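Local structure of ribokinase, putative (Burkholderia thailandensis, 3B1N) at residues Ala2-Gly7 with Asp63-Gly68; Ser125-Gly131 with Gln151-Leu156. The protein is a nucleoside kinase of the ribokinase (PfkB) family that binds ADP and nucleosides such as mizoribine, and probably transfers phosphate from ATP to the nucleoside. All blocks are in the same frame, centred on the assembly; numbering follows the deposited sequence.

Interaction 1 joins two neighbouring parallel strands, 3-6 and 64-71, in the large sheet of the kinase. It is mostly buried and held by backbone hydrogen bonds. Interaction 2 lies nearer the surface. There a loop with two 3-10 turns (125-131) meets helix 146-158. Q151 and E155 bond to the loop backbone, and E155 also to the H129 ring. The two interactions touch. C6 CB lies 3.6 Å from H152 CD2, and M67 CG lies 3.6 Å from N128 CB. The strand face with L4, C6, R65 and M67 is partly covered by the loop and helix of interaction 2, with Y91 of strand 88-95 beside them. Helix 49-59 packs on the T3, I5, A64 and M66 face.

Interaction 1: residues Ala2-Gly7 with Asp63-Gly68; sequences ATLICG and DARMMG
Segments 2-7 and 63-68 run side by side as parallel strands. The axes of 3-6 and 64-68 approach to 4.6 Å at 29°. The register is T3-A64, L4-R65, I5-M66 and C6-M67, with CA atoms 4.7 to 5.1 Å apart. T3 N donates to D63 O (3.0 Å), R65 N to T3 O (2.8 Å), I5 N to R65 O (2.8 Å) and M67 N to I5 O (2.8 Å). G7 N to M67 O (3.3 Å) is a weak bond. L4 and C6 turn their backbone polar groups to strand 138-141. At the start of the pair a water accepts from A2 N (3.2 Å) and donates to D63 OD2 (2.6 Å). R65 forms a salt bridge with D63 (NE to OD1 3.0 Å, NH2 to OD2 2.8 Å), and its NH1 a second one with E90. A2 CB lies over one guanidinium face. L4 (chi1 t, chi2 p), C6 (m), R65 and M67 (t, t, m) share a face, with L4 CD1 4.1 Å from M67 CB. T3, I5, A64 and M66 face helix 49-59. G7 leads to S8 of the nucleoside pocket. This is parallel pairing in the central sheet of the Rossmann-like ribokinase fold.

Interaction 2: residues Ser125-Gly131 with Gln151-Leu156; sequences SHVNHAG and QHTEEL
One carboxylate, that of E155, binds both a histidine ring and a backbone amide of the facing loop. H129 ND1 donates to E155 OE2 (2.6 Å), and G131 N donates to E155 OE1 (3.1 Å). E155 has chi1 m and chi2 t, and H129 has chi1 m. Segment 151-156 is regular helix. Segment 125-131 is 3-10 at 125-127, extended at N128 and H129, and 3-10 again at 130-131. Nearest CA pairs are H126-Q151 (6.8 Å), A130-H152 (5.4 Å) and G131-E155 (4.7 Å). A CB on G131 would lie only 3.1 Å from E155 CB, so the glycine permits this close approach. One turn before E155, Q151 (chi1 t, chi2 t) reaches the first 3-10 turn. Q151 NE2 donates to H126 O (2.9 Å) and lies over one face of the H129 ring. H152 (chi1 m) brings its ring edge to the loop, with CE1 3.1 Å from N128 O. A130 points at the helix, and its CB meets L156 CG (3.8 Å) and H152 ND1 (3.8 Å). A130 and H152 also pack on strand 3-6, and L156 on strand 138-141. Loop 125-131 thus packs against the helix of the beta-alpha-beta crossover 138-141, 146-158, 163-165 in the ribokinase fold.

Interaction 1: residues Ala2-Gly7 with Asp63-Gly68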
ATOM      1  N   ALA B   2      31.105  15.929  11.910  1.00 20.95           N
ATOM      2  CA  ALA B   2      29.629  15.955  11.735  1.00 18.23           C
ATOM      3  C   ALA B   2      29.292  15.495  10.331  1.00 16.68           C
ATOM      4  O   ALA B   2      29.933  15.885   9.331  1.00 16.38           O
ATOM      5  CB  ALA B   2      29.101  17.358  11.949  1.00 19.54           C
ATOM      6  N   THR B   3      28.231  14.674  10.228  1.00 14.63           N
ATOM      7  CA  THR B   3      27.811  14.142   8.931  1.00 14.24           C
ATOM      8  C   THR B   3      26.395  14.647   8.639  1.00 10.83           C
ATOM      9  O   THR B   3      25.530  14.548   9.515  1.00 13.09           O
ATOM     10  CB  THR B   3      27.805  12.585   8.975  1.00 13.37           C
ATOM     11  OG1 THR B   3      29.165  12.177   9.248  1.00 16.17           O
ATOM     12  CG2 THR B   3      27.364  11.996   7.632  1.00 14.27           C
ATOM     13  N   LEU B   4      26.238  15.316   7.495  1.00 12.38           N
ATOM     14  CA  LEU B   4      24.956  15.969   7.167  1.00 11.27           C
ATOM     15  C   LEU B   4      24.062  14.947   6.493  1.00 10.25           C
ATOM     16  O   LEU B   4      24.458  14.310   5.497  1.00 11.24           O
ATOM     17  CB  LEU B   4      25.162  17.141   6.191  1.00 12.93           C
ATOM     18  CG  LEU B   4      23.973  18.075   5.956  1.00 11.26           C
ATOM     19  CD1 LEU B   4      23.687  18.897   7.224  1.00 12.50           C
ATOM     20  CD2 LEU B   4      24.237  19.004   4.754  1.00 13.74           C
ATOM     21  N   ILE B   5      22.853  14.794   7.050  1.00 10.41           N
ATOM     22  CA  ILE B   5      21.944  13.760   6.516  1.00 10.72           C
ATOM     23  C   ILE B   5      20.739  14.453   5.894  1.00  9.77           C
ATOM     24  O   ILE B   5      19.825  14.832   6.622  1.00 10.35           O
ATOM     25  CB  ILE B   5      21.469  12.809   7.657  1.00 10.56           C
ATOM     26  CG1 ILE B   5      22.633  12.328   8.553  1.00 14.11           C
ATOM     27  CG2 ILE B   5      20.661  11.641   7.031  1.00 11.25           C
ATOM     28  CD1 ILE B   5      23.684  11.564   7.809  1.00 14.23           C
ATOM     29  N   CYS B   6      20.747  14.566   4.567  1.00  9.99           N
ATOM     30  CA  CYS B   6      19.667  15.295   3.876  1.00 10.61           C
ATOM     31  C   CYS B   6      18.632  14.312   3.379  1.00 10.85           C
ATOM     32  O   CYS B   6      18.952  13.343   2.687  1.00 15.22           O
ATOM     33  CB  CYS B   6      20.226  16.009   2.674  1.00  9.56           C
ATOM     34  SG  CYS B   6      21.514  17.208   3.043  1.00 13.51           S
ATOM     35  N   GLY B   7      17.389  14.497   3.774  1.00 10.40           N
ATOM     36  CA  GLY B   7      16.367  13.569   3.278  1.00 10.57           C
ATOM     37  C   GLY B   7      15.075  13.834   4.008  1.00  9.59           C
ATOM     38  O   GLY B   7      14.956  14.747   4.818  1.00 10.13           O
ATOM     39  N   ASP B  63      28.058  11.636  14.750  1.00 19.02           N
ATOM     40  CA  ASP B  63      27.462  12.938  15.007  1.00 17.97           C
ATOM     41  C   ASP B  63      26.627  13.287  13.791  1.00 15.77           C
ATOM     42  O   ASP B  63      27.127  13.762  12.818  1.00 16.46           O
ATOM     43  CB  ASP B  63      28.558  13.989  15.194  1.00 18.70           C
ATOM     44  CG  ASP B  63      28.007  15.356  15.569  1.00 23.38           C
ATOM     45  OD1 ASP B  63      26.778  15.497  15.700  1.00 24.39           O
ATOM     46  OD2 ASP B  63      28.811  16.301  15.760  1.00 26.14           O
ATOM     47  N   ALA B  64      25.358  12.933  13.850  1.00 14.90           N
ATOM     48  CA  ALA B  64      24.503  13.013  12.655  1.00 12.53           C
ATOM     49  C   ALA B  64      23.690  14.288  12.711  1.00 12.93           C
ATOM     50  O   ALA B  64      23.023  14.511  13.703  1.00 15.38           O
ATOM     51  CB  ALA B  64      23.557  11.793  12.681  1.00 12.33           C
ATOM     52  N   ARG B  65      23.753  15.080  11.631  1.00 11.51           N
ATOM     53  CA  ARG B  65      23.014  16.341  11.558  1.00 12.54           C
ATOM     54  C   ARG B  65      21.930  16.220  10.486  1.00 10.76           C
ATOM     55  O   ARG B  65      22.223  16.362   9.298  1.00 11.72           O
ATOM     56  CB  ARG B  65      23.955  17.535  11.231  1.00 14.05           C
ATOM     57  CG  ARG B  65      25.208  17.614  12.153  1.00 16.63           C
ATOM     58  CD  ARG B  65      24.853  18.051  13.539  1.00 19.12           C
ATOM     59  NE  ARG B  65      26.081  18.080  14.375  1.00 22.69           N
ATOM     60  CZ  ARG B  65      26.967  19.077  14.413  1.00 27.93           C
ATOM     61  NH1 ARG B  65      26.796  20.202  13.722  1.00 31.29           N
ATOM     62  NH2 ARG B  65      28.049  18.953  15.182  1.00 29.03           N
ATOM     63  N   MET B  66      20.698  15.935  10.923  1.00 10.88           N
ATOM     64  CA  MET B  66      19.565  15.831   9.967  1.00 11.26           C
ATOM     65  C   MET B  66      19.250  17.188   9.363  1.00 10.92           C
ATOM     66  O   MET B  66      19.173  18.169  10.109  1.00 12.99           O
ATOM     67  CB  MET B  66      18.312  15.339  10.672  1.00 12.54           C
ATOM     68  CG  MET B  66      18.452  13.915  11.238  1.00 12.54           C
ATOM     69  SD  MET B  66      17.111  13.439  12.379  1.00 16.34           S
ATOM     70  CE  MET B  66      15.756  13.933  11.433  1.00 12.37           C
ATOM     71  N   MET B  67      19.070  17.184   8.040  1.00  9.64           N
ATOM     72  CA  MET B  67      18.616  18.385   7.339  1.00  9.98           C
ATOM     73  C   MET B  67      17.345  18.020   6.612  1.00  9.87           C
ATOM     74  O   MET B  67      17.372  17.197   5.682  1.00 12.80           O
ATOM     75  CB  MET B  67      19.670  18.854   6.360  1.00 11.15           C
ATOM     76  CG  MET B  67      19.189  20.106   5.567  1.00 11.90           C
ATOM     77  SD  MET B  67      20.487  20.891   4.552  1.00 13.99           S
ATOM     78  CE  MET B  67      21.195  21.993   5.778  1.00 14.19           C
ATOM     79  N   GLY B  68      16.264  18.625   7.057  1.00 10.34           N
ATOM     80  CA  GLY B  68      14.942  18.333   6.466  1.00 10.20           C
ATOM     81  C   GLY B  68      13.907  19.251   7.047  1.00 10.90           C
ATOM     82  O   GLY B  68      14.190  20.035   7.991  1.00 11.25           O
TER
HETATM   83  O   HOH W   1      31.347  15.955  15.092  1.00 40.36           O

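Interaction 2: residues Ser125-Gly131 with Gln151-Leu156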
ATOM      1  N   SER B 125      11.371  21.264   1.279  1.00 12.83           N
ATOM      2  CA  SER B 125      12.724  20.902   1.784  1.00 13.00           C
ATOM      3  C   SER B 125      13.876  21.727   1.221  1.00 13.57           C
ATOM      4  O   SER B 125      14.890  21.875   1.883  1.00 13.67           O
ATOM      5  CB  SER B 125      12.982  19.401   1.577  1.00 12.34           C
ATOM      6  OG  SER B 125      13.171  19.062   0.204  1.00 14.33           O
ATOM      7  N   HIS B 126      13.681  22.325   0.035  1.00 13.85           N
ATOM      8  CA  HIS B 126      14.709  23.156  -0.548  1.00 13.97           C
ATOM      9  C   HIS B 126      14.914  24.486   0.176  1.00 12.15           C
ATOM     10  O   HIS B 126      15.891  25.192  -0.148  1.00 14.94           O
ATOM     11  CB  HIS B 126      14.333  23.435  -2.007  1.00 14.81           C
ATOM     12  CG  HIS B 126      12.947  23.979  -2.156  1.00 15.01           C
ATOM     13  ND1 HIS B 126      11.822  23.179  -2.202  1.00 19.34           N
ATOM     14  CD2 HIS B 126      12.507  25.257  -2.228  1.00 18.51           C
ATOM     15  CE1 HIS B 126      10.750  23.941  -2.299  1.00 19.54           C
ATOM     16  NE2 HIS B 126      11.133  25.202  -2.310  1.00 17.67           N
ATOM     17  N   VAL B 127      14.127  24.809   1.206  1.00 12.80           N
ATOM     18  CA  VAL B 127      14.408  26.007   2.028  1.00 13.28           C
ATOM     19  C   VAL B 127      15.696  25.865   2.841  1.00 14.66           C
ATOM     20  O   VAL B 127      16.319  26.875   3.209  1.00 15.51           O
ATOM     21  CB  VAL B 127      13.264  26.477   2.960  1.00 13.74           C
ATOM     22  CG1 VAL B 127      12.016  26.808   2.069  1.00 15.13           C
ATOM     23  CG2 VAL B 127      12.943  25.462   4.004  1.00 16.23           C
ATOM     24  N   ASN B 128      16.120  24.613   3.086  1.00 14.12           N
ATOM     25  CA  ASN B 128      17.443  24.391   3.716  1.00 14.69           C
ATOM     26  C   ASN B 128      18.495  24.228   2.631  1.00 13.92           C
ATOM     27  O   ASN B 128      18.307  23.524   1.626  1.00 13.20           O
ATOM     28  CB  ASN B 128      17.450  23.082   4.530  1.00 14.79           C
ATOM     29  CG  ASN B 128      16.692  23.154   5.860  1.00 19.77           C
ATOM     30  OD1 ASN B 128      16.002  22.172   6.247  1.00 19.48           O
ATOM     31  ND2 ASN B 128      16.856  24.240   6.608  1.00 19.22           N
ATOM     32  N   HIS B 129      19.649  24.831   2.851  1.00 15.51           N
ATOM     33  CA  HIS B 129      20.711  24.768   1.859  1.00 14.55           C
ATOM     34  C   HIS B 129      21.917  24.039   2.405  1.00 16.20           C
ATOM     35  O   HIS B 129      22.522  24.479   3.371  1.00 16.36           O
ATOM     36  CB  HIS B 129      21.065  26.191   1.385  1.00 17.25           C
ATOM     37  CG  HIS B 129      20.002  26.783   0.511  1.00 17.23           C
ATOM     38  ND1 HIS B 129      20.111  26.825  -0.862  1.00 25.87           N
ATOM     39  CD2 HIS B 129      18.758  27.219   0.804  1.00 21.64           C
ATOM     40  CE1 HIS B 129      19.010  27.355  -1.369  1.00 26.13           C
ATOM     41  NE2 HIS B 129      18.176  27.599  -0.378  1.00 21.87           N
ATOM     42  N   ALA B 130      22.239  22.900   1.795  1.00 16.41           N
ATOM     43  CA  ALA B 130      23.287  22.009   2.333  1.00 16.58           C
ATOM     44  C   ALA B 130      24.676  22.628   2.274  1.00 18.34           C
ATOM     45  O   ALA B 130      25.522  22.327   3.131  1.00 19.24           O
ATOM     46  CB  ALA B 130      23.256  20.674   1.578  1.00 17.15           C
ATOM     47  N   GLY B 131      24.884  23.516   1.294  1.00 18.76           N
ATOM     48  CA  GLY B 131      26.213  24.136   1.080  1.00 20.95           C
ATOM     49  C   GLY B 131      26.483  25.168   2.166  1.00 21.48           C
ATOM     50  O   GLY B 131      27.613  25.665   2.326  1.00 22.75           O
ATOM     51  N   GLN B 151      19.062  20.390  -5.482  1.00 15.85           N
ATOM     52  CA  GLN B 151      19.759  21.504  -4.865  0.50 16.22           C
ATOM     53  C   GLN B 151      20.868  21.030  -3.929  1.00 16.70           C
ATOM     54  O   GLN B 151      21.957  21.546  -3.912  1.00 16.71           O
ATOM     55  CB  GLN B 151      18.753  22.313  -4.046  0.50 15.79           C
ATOM     56  CG  GLN B 151      19.245  23.622  -3.537  0.50 15.68           C
ATOM     57  CD  GLN B 151      18.195  24.271  -2.663  0.50 14.41           C
ATOM     58  OE1 GLN B 151      17.322  25.003  -3.153  0.50 17.03           O
ATOM     59  NE2 GLN B 151      18.207  23.928  -1.387  0.50  7.26           N
ATOM     60  N   HIS B 152      20.542  20.046  -3.096  1.00 16.69           N
ATOM     61  CA  HIS B 152      21.551  19.570  -2.138  1.00 15.88           C
ATOM     62  C   HIS B 152      22.753  18.976  -2.858  1.00 16.13           C
ATOM     63  O   HIS B 152      23.906  19.168  -2.430  1.00 18.14           O
ATOM     64  CB  HIS B 152      20.960  18.521  -1.174  1.00 15.54           C
ATOM     65  CG  HIS B 152      19.897  19.044  -0.273  1.00 17.04           C
ATOM     66  ND1 HIS B 152      19.804  20.365   0.127  1.00 18.44           N
ATOM     67  CD2 HIS B 152      18.895  18.385   0.358  1.00 17.48           C
ATOM     68  CE1 HIS B 152      18.750  20.501   0.920  1.00 22.39           C
ATOM     69  NE2 HIS B 152      18.186  19.308   1.073  1.00 19.11           N
ATOM     70  N   THR B 153      22.489  18.233  -3.930  1.00 15.78           N
ATOM     71  CA  THR B 153      23.582  17.645  -4.693  1.00 16.13           C
ATOM     72  C   THR B 153      24.480  18.698  -5.318  1.00 17.99           C
ATOM     73  O   THR B 153      25.709  18.562  -5.253  1.00 16.19           O
ATOM     74  CB  THR B 153      23.148  16.614  -5.725  1.00 17.81           C
ATOM     75  OG1 THR B 153      22.405  17.223  -6.769  1.00 21.61           O
ATOM     76  CG2 THR B 153      22.284  15.589  -5.045  1.00 14.24           C
ATOM     77  N   GLU B 154      23.851  19.717  -5.915  1.00 17.51           N
ATOM     78  CA  GLU B 154      24.627  20.815  -6.498  1.00 19.62           C
ATOM     79  C   GLU B 154      25.475  21.517  -5.445  1.00 19.34           C
ATOM     80  O   GLU B 154      26.671  21.770  -5.665  1.00 20.63           O
ATOM     81  CB  GLU B 154      23.691  21.808  -7.235  1.00 17.80           C
ATOM     82  CG  GLU B 154      23.027  21.214  -8.491  1.00 20.58           C
ATOM     83  CD  GLU B 154      24.004  21.070  -9.671  1.00 24.65           C
ATOM     84  OE1 GLU B 154      25.123  21.653  -9.643  1.00 26.48           O
ATOM     85  OE2 GLU B 154      23.643  20.382 -10.643  1.00 28.90           O
ATOM     86  N   GLU B 155      24.883  21.825  -4.311  1.00 19.07           N
ATOM     87  CA  GLU B 155      25.543  22.600  -3.276  1.00 19.17           C
ATOM     88  C   GLU B 155      26.641  21.819  -2.587  1.00 19.39           C
ATOM     89  O   GLU B 155      27.710  22.339  -2.306  1.00 20.95           O
ATOM     90  CB  GLU B 155      24.544  23.095  -2.279  1.00 19.13           C
ATOM     91  CG  GLU B 155      23.666  24.196  -2.904  1.00 22.48           C
ATOM     92  CD  GLU B 155      22.731  24.813  -1.945  1.00 28.26           C
ATOM     93  OE1 GLU B 155      22.812  24.439  -0.752  1.00 28.89           O
ATOM     94  OE2 GLU B 155      21.906  25.675  -2.380  1.00 28.79           O
ATOM     95  N   LEU B 156      26.395  20.543  -2.304  1.00 17.64           N
ATOM     96  CA  LEU B 156      27.455  19.788  -1.660  1.00 17.65           C
ATOM     97  C   LEU B 156      28.663  19.631  -2.585  1.00 18.26           C
ATOM     98  O   LEU B 156      29.817  19.679  -2.126  1.00 19.88           O
ATOM     99  CB  LEU B 156      26.927  18.420  -1.156  1.00 15.89           C
ATOM    100  CG  LEU B 156      25.992  18.518   0.037  1.00 15.22           C
ATOM    101  CD1 LEU B 156      25.202  17.210   0.107  1.00 14.14           C
ATOM    102  CD2 LEU B 156      26.757  18.760   1.354  1.00 16.52           C
TER